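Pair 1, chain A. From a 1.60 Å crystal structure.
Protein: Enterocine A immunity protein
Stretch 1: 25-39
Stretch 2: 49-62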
# COMPACT_ATOMS: atom_id res chain seq x y z
N SER A 25 7.07 -8.12 -9.99
CA SER A 25 8.12 -7.19 -10.40
C SER A 25 7.67 -5.74 -10.44
O SER A 25 8.36 -4.85 -9.93
CB SER A 25 8.69 -7.59 -11.77
OG SER A 25 7.66 -7.59 -12.75
N ASP A 26 6.52 -5.49 -11.06
CA ASP A 26 5.99 -4.13 -11.16
C ASP A 26 5.67 -3.55 -9.79
O ASP A 26 5.99 -2.40 -9.50
CB ASP A 26 4.74 -4.11 -12.04
CG ASP A 26 5.04 -4.47 -13.49
OD1 ASP A 26 5.92 -3.83 -14.09
OD2 ASP A 26 4.39 -5.40 -14.01
N ILE A 27 5.04 -4.36 -8.95
CA ILE A 27 4.68 -3.94 -7.60
C ILE A 27 5.92 -3.57 -6.79
O ILE A 27 5.92 -2.57 -6.07
CB ILE A 27 3.91 -5.07 -6.87
CG1 ILE A 27 2.50 -5.21 -7.45
CG2 ILE A 27 3.85 -4.80 -5.37
CD1 ILE A 27 1.76 -6.45 -6.99
N LEU A 28 6.98 -4.36 -6.91
CA LEU A 28 8.21 -4.07 -6.18
C LEU A 28 8.83 -2.76 -6.67
O LEU A 28 9.35 -1.98 -5.87
CB LEU A 28 9.21 -5.22 -6.34
CG LEU A 28 8.83 -6.56 -5.70
CD1 LEU A 28 9.88 -7.60 -6.04
CD2 LEU A 28 8.72 -6.40 -4.19
N GLU A 29 8.77 -2.53 -7.97
CA GLU A 29 9.33 -1.32 -8.56
C GLU A 29 8.60 -0.09 -8.01
O GLU A 29 9.23 0.92 -7.67
CB GLU A 29 9.20 -1.36 -10.08
CG GLU A 29 9.79 -0.16 -10.80
CD GLU A 29 9.77 -0.32 -12.30
OE1 GLU A 29 10.30 -1.34 -12.79
OE2 GLU A 29 9.24 0.57 -13.00
N VAL A 30 7.28 -0.18 -7.92
CA VAL A 30 6.48 0.92 -7.40
C VAL A 30 6.78 1.14 -5.92
O VAL A 30 6.93 2.28 -5.47
CB VAL A 30 4.97 0.66 -7.59
CG1 VAL A 30 4.17 1.70 -6.84
CG2 VAL A 30 4.63 0.72 -9.08
N LEU A 31 6.85 0.06 -5.15
CA LEU A 31 7.15 0.18 -3.73
C LEU A 31 8.50 0.86 -3.55
O LEU A 31 8.66 1.72 -2.68
CB LEU A 31 7.16 -1.20 -3.07
CG LEU A 31 5.77 -1.83 -2.88
CD1 LEU A 31 5.94 -3.27 -2.42
CD2 LEU A 31 4.97 -1.02 -1.88
N GLN A 32 9.46 0.48 -4.38
CA GLN A 32 10.80 1.06 -4.32
C GLN A 32 10.72 2.57 -4.52
O GLN A 32 11.27 3.33 -3.74
CB GLN A 32 11.69 0.45 -5.40
CG GLN A 32 13.05 1.13 -5.51
CD GLN A 32 13.94 0.84 -4.32
OE1 GLN A 32 14.45 -0.27 -4.17
NE2 GLN A 32 14.12 1.83 -3.46
N LYS A 33 10.02 2.97 -5.58
CA LYS A 33 9.85 4.38 -5.93
C LYS A 33 9.21 5.17 -4.80
O LYS A 33 9.63 6.28 -4.48
CB LYS A 33 9.00 4.49 -7.20
CG LYS A 33 8.83 5.91 -7.73
CD LYS A 33 8.06 5.90 -9.05
CE LYS A 33 7.91 7.30 -9.62
NZ LYS A 33 7.20 7.30 -10.93
N VAL A 34 8.17 4.59 -4.19
CA VAL A 34 7.47 5.24 -3.09
C VAL A 34 8.38 5.42 -1.88
O VAL A 34 8.39 6.48 -1.24
CB VAL A 34 6.22 4.43 -2.69
CG1 VAL A 34 5.56 5.04 -1.46
CG2 VAL A 34 5.24 4.42 -3.84
N TYR A 35 9.15 4.38 -1.56
CA TYR A 35 10.07 4.40 -0.43
C TYR A 35 11.04 5.57 -0.54
O TYR A 35 11.22 6.33 0.41
CB TYR A 35 10.88 3.11 -0.35
CG TYR A 35 11.80 3.05 0.85
CD1 TYR A 35 11.31 2.73 2.11
CD2 TYR A 35 13.15 3.35 0.72
CE1 TYR A 35 12.14 2.71 3.23
CE2 TYR A 35 14.00 3.33 1.83
CZ TYR A 35 13.49 3.02 3.08
OH TYR A 35 14.32 3.02 4.17
N LEU A 36 11.66 5.71 -1.71
CA LEU A 36 12.61 6.80 -1.94
C LEU A 36 11.94 8.16 -1.73
O LEU A 36 12.54 9.06 -1.13
CB LEU A 36 13.19 6.69 -3.35
CG LEU A 36 14.11 5.48 -3.56
CD1 LEU A 36 14.48 5.36 -5.03
CD2 LEU A 36 15.36 5.62 -2.70
N LYS A 37 10.72 8.31 -2.22
CA LYS A 37 9.99 9.57 -2.06
C LYS A 37 9.70 9.88 -0.59
O LYS A 37 9.78 11.03 -0.17
CB LYS A 37 8.67 9.54 -2.84
CG LYS A 37 8.84 9.54 -4.34
CD LYS A 37 7.51 9.73 -5.04
CE LYS A 37 7.69 9.80 -6.55
NZ LYS A 37 8.64 10.89 -6.92
N LEU A 38 9.38 8.84 0.17
CA LEU A 38 9.07 9.00 1.59
C LEU A 38 10.28 9.43 2.42
O LEU A 38 10.14 9.83 3.57
CB LEU A 38 8.49 7.70 2.16
CG LEU A 38 7.08 7.32 1.68
CD1 LEU A 38 6.71 5.95 2.21
CD2 LEU A 38 6.08 8.36 2.15
N GLU A 39 11.47 9.34 1.83
CA GLU A 39 12.69 9.74 2.54
C GLU A 39 13.01 11.21 2.28
O GLU A 39 13.99 11.74 2.80
CB GLU A 39 13.88 8.87 2.11
CG GLU A 39 13.81 7.43 2.62
CD GLU A 39 15.01 6.60 2.19
OE1 GLU A 39 15.24 6.49 0.97
OE2 GLU A 39 15.72 6.07 3.07
N PRO A 49 -1.23 11.58 0.34
CA PRO A 49 -1.65 11.44 -1.06
C PRO A 49 -0.88 10.33 -1.78
O PRO A 49 -1.45 9.55 -2.54
CB PRO A 49 -1.35 12.82 -1.64
CG PRO A 49 -1.54 13.73 -0.47
CD PRO A 49 -0.85 12.97 0.63
N LEU A 50 0.42 10.27 -1.52
CA LEU A 50 1.28 9.27 -2.14
C LEU A 50 0.87 7.89 -1.67
O LEU A 50 0.77 6.95 -2.47
CB LEU A 50 2.74 9.53 -1.79
CG LEU A 50 3.75 8.57 -2.44
CD1 LEU A 50 3.66 8.71 -3.95
CD2 LEU A 50 5.15 8.88 -1.94
N ILE A 51 0.65 7.76 -0.37
CA ILE A 51 0.24 6.49 0.21
C ILE A 51 -1.06 6.00 -0.41
O ILE A 51 -1.17 4.83 -0.78
CB ILE A 51 0.06 6.63 1.74
CG1 ILE A 51 1.42 6.85 2.40
CG2 ILE A 51 -0.63 5.39 2.31
CD1 ILE A 51 1.34 7.16 3.87
N ASN A 52 -2.04 6.89 -0.55
CA ASN A 52 -3.31 6.48 -1.12
C ASN A 52 -3.17 6.05 -2.58
O ASN A 52 -3.81 5.09 -3.01
CB ASN A 52 -4.35 7.59 -1.00
CG ASN A 52 -5.75 7.06 -1.19
OD1 ASN A 52 -6.22 6.25 -0.39
ND2 ASN A 52 -6.42 7.49 -2.25
N ARG A 53 -2.34 6.76 -3.34
CA ARG A 53 -2.13 6.40 -4.73
C ARG A 53 -1.52 5.00 -4.79
O ARG A 53 -1.85 4.20 -5.67
CB ARG A 53 -1.18 7.40 -5.41
CG ARG A 53 -1.78 8.79 -5.61
CD ARG A 53 -0.78 9.76 -6.23
NE ARG A 53 -0.23 9.29 -7.50
CZ ARG A 53 0.83 8.50 -7.62
NH1 ARG A 53 1.48 8.08 -6.54
NH2 ARG A 53 1.25 8.12 -8.82
N LEU A 54 -0.64 4.72 -3.84
CA LEU A 54 0.02 3.42 -3.78
C LEU A 54 -0.99 2.31 -3.49
O LEU A 54 -0.98 1.27 -4.14
CB LEU A 54 1.11 3.42 -2.71
CG LEU A 54 1.71 2.04 -2.40
CD1 LEU A 54 2.32 1.43 -3.65
CD2 LEU A 54 2.75 2.18 -1.31
N VAL A 55 -1.86 2.54 -2.51
CA VAL A 55 -2.85 1.53 -2.16
C VAL A 55 -3.81 1.29 -3.32
O VAL A 55 -4.16 0.15 -3.62
CB VAL A 55 -3.63 1.93 -0.89
CG1 VAL A 55 -4.70 0.89 -0.58
CG2 VAL A 55 -2.66 2.04 0.29
N ASN A 56 -4.24 2.37 -3.98
CA ASN A 56 -5.13 2.24 -5.14
C ASN A 56 -4.47 1.30 -6.15
O ASN A 56 -5.10 0.38 -6.69
CB ASN A 56 -5.30 3.59 -5.86
CG ASN A 56 -6.23 4.54 -5.14
OD1 ASN A 56 -6.30 5.72 -5.51
ND2 ASN A 56 -6.95 4.06 -4.13
N TYR A 57 -3.19 1.55 -6.43
CA TYR A 57 -2.42 0.75 -7.38
C TYR A 57 -2.32 -0.72 -6.97
O TYR A 57 -2.51 -1.62 -7.79
CB TYR A 57 -1.01 1.33 -7.52
CG TYR A 57 -0.07 0.44 -8.29
CD1 TYR A 57 -0.10 0.40 -9.69
CD2 TYR A 57 0.83 -0.39 -7.62
CE1 TYR A 57 0.75 -0.46 -10.39
CE2 TYR A 57 1.67 -1.25 -8.32
CZ TYR A 57 1.62 -1.28 -9.70
OH TYR A 57 2.46 -2.15 -10.37
N LEU A 58 -2.03 -0.97 -5.70
CA LEU A 58 -1.88 -2.34 -5.23
C LEU A 58 -3.14 -3.18 -5.46
O LEU A 58 -3.05 -4.30 -5.96
CB LEU A 58 -1.49 -2.35 -3.74
CG LEU A 58 -0.09 -1.79 -3.45
CD1 LEU A 58 0.16 -1.73 -1.95
CD2 LEU A 58 0.96 -2.66 -4.12
N TYR A 59 -4.30 -2.64 -5.10
CA TYR A 59 -5.53 -3.40 -5.28
C TYR A 59 -5.94 -3.49 -6.74
O TYR A 59 -6.47 -4.51 -7.18
CB TYR A 59 -6.65 -2.79 -4.45
CG TYR A 59 -6.52 -3.07 -2.98
CD1 TYR A 59 -6.63 -4.38 -2.48
CD2 TYR A 59 -6.24 -2.05 -2.07
CE1 TYR A 59 -6.48 -4.65 -1.12
CE2 TYR A 59 -6.08 -2.31 -0.71
CZ TYR A 59 -6.20 -3.61 -0.24
OH TYR A 59 -6.05 -3.85 1.11
N PHE A 60 -5.69 -2.44 -7.51
CA PHE A 60 -6.02 -2.46 -8.92
C PHE A 60 -5.15 -3.50 -9.62
O PHE A 60 -5.64 -4.31 -10.41
CB PHE A 60 -5.76 -1.09 -9.56
CG PHE A 60 -5.80 -1.12 -11.06
CD1 PHE A 60 -7.00 -1.29 -11.74
CD2 PHE A 60 -4.63 -1.01 -11.80
CE1 PHE A 60 -7.04 -1.37 -13.12
CE2 PHE A 60 -4.65 -1.09 -13.18
CZ PHE A 60 -5.86 -1.27 -13.85
N THR A 61 -3.86 -3.46 -9.33
CA THR A 61 -2.91 -4.39 -9.94
C THR A 61 -3.23 -5.83 -9.56
O THR A 61 -3.17 -6.73 -10.39
CB THR A 61 -1.47 -4.06 -9.51
OG1 THR A 61 -1.16 -2.72 -9.88
CG2 THR A 61 -0.48 -5.01 -10.17
N ALA A 62 -3.57 -6.03 -8.29
CA ALA A 62 -3.90 -7.36 -7.79
C ALA A 62 -5.09 -7.93 -8.54
O ALA A 62 -5.08 -9.10 -8.93
CB ALA A 62 -4.20 -7.28 -6.30

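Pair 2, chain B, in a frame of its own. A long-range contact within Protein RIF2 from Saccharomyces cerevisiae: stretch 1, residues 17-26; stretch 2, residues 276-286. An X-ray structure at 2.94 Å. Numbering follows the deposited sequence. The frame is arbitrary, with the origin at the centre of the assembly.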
# COMPACT_ATOMS: atom_id res chain seq x y z
N ALA B 17 7.97 3.77 -1.93
CA ALA B 17 7.85 4.89 -1.01
C ALA B 17 6.42 5.42 -1.11
O ALA B 17 5.78 5.65 -0.09
CB ALA B 17 8.86 5.99 -1.35
N LEU B 18 5.89 5.55 -2.33
CA LEU B 18 4.52 6.00 -2.53
C LEU B 18 3.50 5.08 -1.88
O LEU B 18 2.67 5.57 -1.12
CB LEU B 18 4.22 6.25 -3.99
CG LEU B 18 4.60 7.66 -4.39
CD1 LEU B 18 5.18 7.70 -5.78
CD2 LEU B 18 3.42 8.61 -4.23
N GLN B 19 3.66 3.75 -2.05
CA GLN B 19 2.79 2.78 -1.39
C GLN B 19 2.94 2.82 0.13
O GLN B 19 1.92 2.84 0.81
CB GLN B 19 3.08 1.39 -1.90
CG GLN B 19 2.04 0.37 -1.48
CD GLN B 19 2.71 -0.96 -1.32
OE1 GLN B 19 3.85 -1.05 -0.86
NE2 GLN B 19 2.04 -2.01 -1.71
N GLU B 20 4.19 2.91 0.67
CA GLU B 20 4.35 2.95 2.12
C GLU B 20 3.82 4.21 2.74
O GLU B 20 3.20 4.12 3.79
CB GLU B 20 5.78 2.67 2.60
CG GLU B 20 5.72 2.15 4.04
CD GLU B 20 6.96 1.61 4.72
OE1 GLU B 20 8.02 1.53 4.07
OE2 GLU B 20 6.87 1.27 5.93
N LEU B 21 4.03 5.37 2.10
CA LEU B 21 3.52 6.65 2.60
C LEU B 21 1.98 6.55 2.65
O LEU B 21 1.39 6.86 3.69
CB LEU B 21 4.05 7.81 1.72
CG LEU B 21 3.83 9.26 2.19
CD1 LEU B 21 4.55 9.58 3.51
CD2 LEU B 21 4.31 10.22 1.12
N GLY B 22 1.39 5.95 1.60
CA GLY B 22 -0.04 5.67 1.55
C GLY B 22 -0.49 4.84 2.74
O GLY B 22 -1.35 5.27 3.51
N THR B 23 0.15 3.70 2.95
CA THR B 23 -0.06 2.78 4.07
C THR B 23 0.13 3.44 5.43
O THR B 23 -0.72 3.27 6.31
CB THR B 23 0.85 1.57 3.87
OG1 THR B 23 0.43 0.92 2.68
CG2 THR B 23 0.81 0.60 5.01
N ASN B 24 1.23 4.19 5.61
CA ASN B 24 1.57 4.91 6.83
C ASN B 24 0.47 5.87 7.22
O ASN B 24 0.06 5.82 8.37
CB ASN B 24 2.91 5.64 6.71
CG ASN B 24 4.11 4.74 6.74
OD1 ASN B 24 4.01 3.53 6.98
ND2 ASN B 24 5.27 5.29 6.51
N TYR B 25 -0.03 6.69 6.28
CA TYR B 25 -1.14 7.62 6.50
C TYR B 25 -2.37 6.86 6.99
O TYR B 25 -2.93 7.23 8.02
CB TYR B 25 -1.48 8.33 5.19
CG TYR B 25 -2.55 9.40 5.26
CD1 TYR B 25 -2.23 10.70 5.66
CD2 TYR B 25 -3.83 9.17 4.77
CE1 TYR B 25 -3.19 11.72 5.64
CE2 TYR B 25 -4.79 10.19 4.71
CZ TYR B 25 -4.46 11.46 5.16
OH TYR B 25 -5.38 12.48 5.14
N LEU B 26 -2.76 5.78 6.28
CA LEU B 26 -3.96 5.00 6.61
C LEU B 26 -3.84 4.12 7.86
O LEU B 26 -4.83 3.47 8.25
CB LEU B 26 -4.41 4.16 5.41
CG LEU B 26 -4.63 4.90 4.11
CD1 LEU B 26 -4.77 3.91 2.97
CD2 LEU B 26 -5.81 5.87 4.20
N PRO B 276 -2.28 18.30 10.31
CA PRO B 276 -0.87 18.06 9.94
C PRO B 276 -0.57 16.84 9.08
O PRO B 276 0.34 16.92 8.26
CB PRO B 276 -0.14 17.95 11.28
CG PRO B 276 -1.20 17.59 12.26
CD PRO B 276 -2.44 18.30 11.78
N PHE B 277 -1.31 15.72 9.26
CA PHE B 277 -1.05 14.48 8.52
C PHE B 277 -1.28 14.64 7.02
O PHE B 277 -0.44 14.24 6.22
CB PHE B 277 -1.83 13.30 9.13
CG PHE B 277 -1.25 12.82 10.44
CD1 PHE B 277 -1.60 13.42 11.63
CD2 PHE B 277 -0.30 11.81 10.47
CE1 PHE B 277 -1.05 13.00 12.85
CE2 PHE B 277 0.26 11.39 11.69
CZ PHE B 277 -0.13 11.98 12.87
N THR B 278 -2.38 15.31 6.67
CA THR B 278 -2.80 15.61 5.32
C THR B 278 -1.84 16.62 4.69
O THR B 278 -1.40 16.38 3.56
CB THR B 278 -4.24 16.10 5.34
OG1 THR B 278 -5.06 15.05 5.87
CG2 THR B 278 -4.73 16.52 3.99
N TYR B 279 -1.50 17.73 5.40
CA TYR B 279 -0.55 18.73 4.90
C TYR B 279 0.81 18.04 4.61
O TYR B 279 1.35 18.22 3.51
CB TYR B 279 -0.43 19.96 5.84
CG TYR B 279 0.19 21.18 5.18
CD1 TYR B 279 1.56 21.31 5.07
CD2 TYR B 279 -0.61 22.20 4.68
CE1 TYR B 279 2.14 22.40 4.41
CE2 TYR B 279 -0.04 23.33 4.06
CZ TYR B 279 1.34 23.41 3.92
OH TYR B 279 1.96 24.45 3.26
N LEU B 280 1.30 17.18 5.52
CA LEU B 280 2.55 16.45 5.32
C LEU B 280 2.46 15.42 4.18
O LEU B 280 3.38 15.32 3.35
CB LEU B 280 3.02 15.79 6.63
CG LEU B 280 4.30 14.99 6.57
CD1 LEU B 280 5.50 15.88 6.30
CD2 LEU B 280 4.47 14.17 7.81
N PHE B 281 1.36 14.65 4.13
CA PHE B 281 1.11 13.66 3.10
C PHE B 281 1.09 14.33 1.73
O PHE B 281 1.81 13.89 0.83
CB PHE B 281 -0.21 12.92 3.39
CG PHE B 281 -0.54 11.82 2.41
CD1 PHE B 281 0.08 10.57 2.52
CD2 PHE B 281 -1.44 12.03 1.37
CE1 PHE B 281 -0.20 9.56 1.60
CE2 PHE B 281 -1.71 11.02 0.45
CZ PHE B 281 -1.10 9.80 0.57
N ASN B 282 0.36 15.43 1.57
CA ASN B 282 0.30 16.07 0.27
C ASN B 282 1.67 16.61 -0.17
O ASN B 282 2.10 16.36 -1.31
CB ASN B 282 -0.79 17.13 0.23
CG ASN B 282 -2.19 16.57 0.41
OD1 ASN B 282 -2.48 15.42 0.10
ND2 ASN B 282 -3.10 17.39 0.92
N ALA B 283 2.37 17.30 0.76
CA ALA B 283 3.68 17.88 0.50
C ALA B 283 4.67 16.79 0.12
O ALA B 283 5.38 16.92 -0.89
CB ALA B 283 4.16 18.65 1.73
N TYR B 284 4.66 15.67 0.87
CA TYR B 284 5.58 14.56 0.68
C TYR B 284 5.32 13.73 -0.57
O TYR B 284 6.29 13.35 -1.22
CB TYR B 284 5.63 13.69 1.91
CG TYR B 284 7.04 13.47 2.38
CD1 TYR B 284 7.76 14.50 2.98
CD2 TYR B 284 7.66 12.23 2.21
CE1 TYR B 284 9.07 14.30 3.40
CE2 TYR B 284 8.98 12.03 2.62
CZ TYR B 284 9.67 13.07 3.21
OH TYR B 284 10.96 12.89 3.64
N THR B 285 4.05 13.43 -0.91
CA THR B 285 3.78 12.67 -2.14
C THR B 285 4.30 13.49 -3.36
O THR B 285 4.92 12.91 -4.24
CB THR B 285 2.32 12.25 -2.29
OG1 THR B 285 1.55 13.41 -2.39
CG2 THR B 285 1.82 11.40 -1.13
N GLU B 286 4.16 14.83 -3.32
CA GLU B 286 4.67 15.72 -4.36
C GLU B 286 6.17 15.62 -4.53
O GLU B 286 6.61 15.38 -5.65
CB GLU B 286 4.27 17.17 -4.10
CG GLU B 286 2.84 17.47 -4.50
CD GLU B 286 2.41 18.90 -4.23
OE1 GLU B 286 3.27 19.81 -4.31
OE2 GLU B 286 1.20 19.10 -3.98

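Pair 2 ties its two helices together with a side-chain hydrogen bond; pair 1 has no hydrogen bond between its helices. In pair 2 the bond joins Tyr B25 OH and Thr B278 OG1, 2.7 Å apart, and either hydroxyl could be the donor. The matching positions in pair 1 are Val A34 and Ile A51. Neither side chain carries a polar group, so no such bond can form there.

The backbones are nearly the same. Each pair is two antiparallel helices, at 174° in pair 1 and 177° in pair 2. The axes approach to 11.0 Å and 10.7 Å. Fourteen central residues superpose with an RMSD of 0.4 Å. Ile A27 falls on Leu B18, Val A30 on Leu B21 and Val A34 on Tyr B25. On the second helix, Leu A50 falls on Phe B277, Leu A54 on Phe B281 and Leu A58 on Thr B285.

The middle of the contact is filled differently. In pair 1, Leu A54 meets three residues. Its CD1 lies 3.7 Å from Val A30 CG1. Its CD2 lies 3.9 Å from Leu A31 CD2 and 4.0 Å from Val A34 CG1. In pair 2, Phe B281 falls on Leu A54. Gly B22, which has no side chain, falls on Leu A31. The ring edge lies near the backbone of the first helix, with Phe B281 CE1 3.9 Å from Gly B22 CA. Tyr B25 CG lies over one face of the Phe B281 ring. The two rings are oblique, with centroids 4.6 Å apart and planes at 33°.

Val A34 is small and reaches Leu A50, with Val A34 CG1 3.9 Å from Leu A50 CD2. Tyr B25 is longer. Its CE1 lies 4.1 Å from Phe B277 CB, and its hydroxyl continues to Thr B278.

Tyr A57 and Tyr B284 match in backbone, but their side-chain centres lie 3.8 Å apart. Tyr A57 has chi1 in the t well, and Val A30 sits over one face of its ring. Val A30 CG2 is 4.0 Å from the ring centroid, a CH-pi contact. Tyr B284 has chi1 at -128°, between wells. Leu B21 meets it near the ring plane, and Leu B21 CD2 is 3.8 Å from Tyr B284 CB.

At the matched positions Ile A27 and Leu B18, and Leu A58 and Thr B285, the side-chain centres lie 0.6 Å and 0.7 Å apart, although the CA atoms of the second match are 1.1 Å apart. Ile A27 CG2 lies 3.8 Å from Leu A58 CD2. The approach in pair 2 is looser, with Leu B18 CD2 4.3 Å from Thr B285 CB.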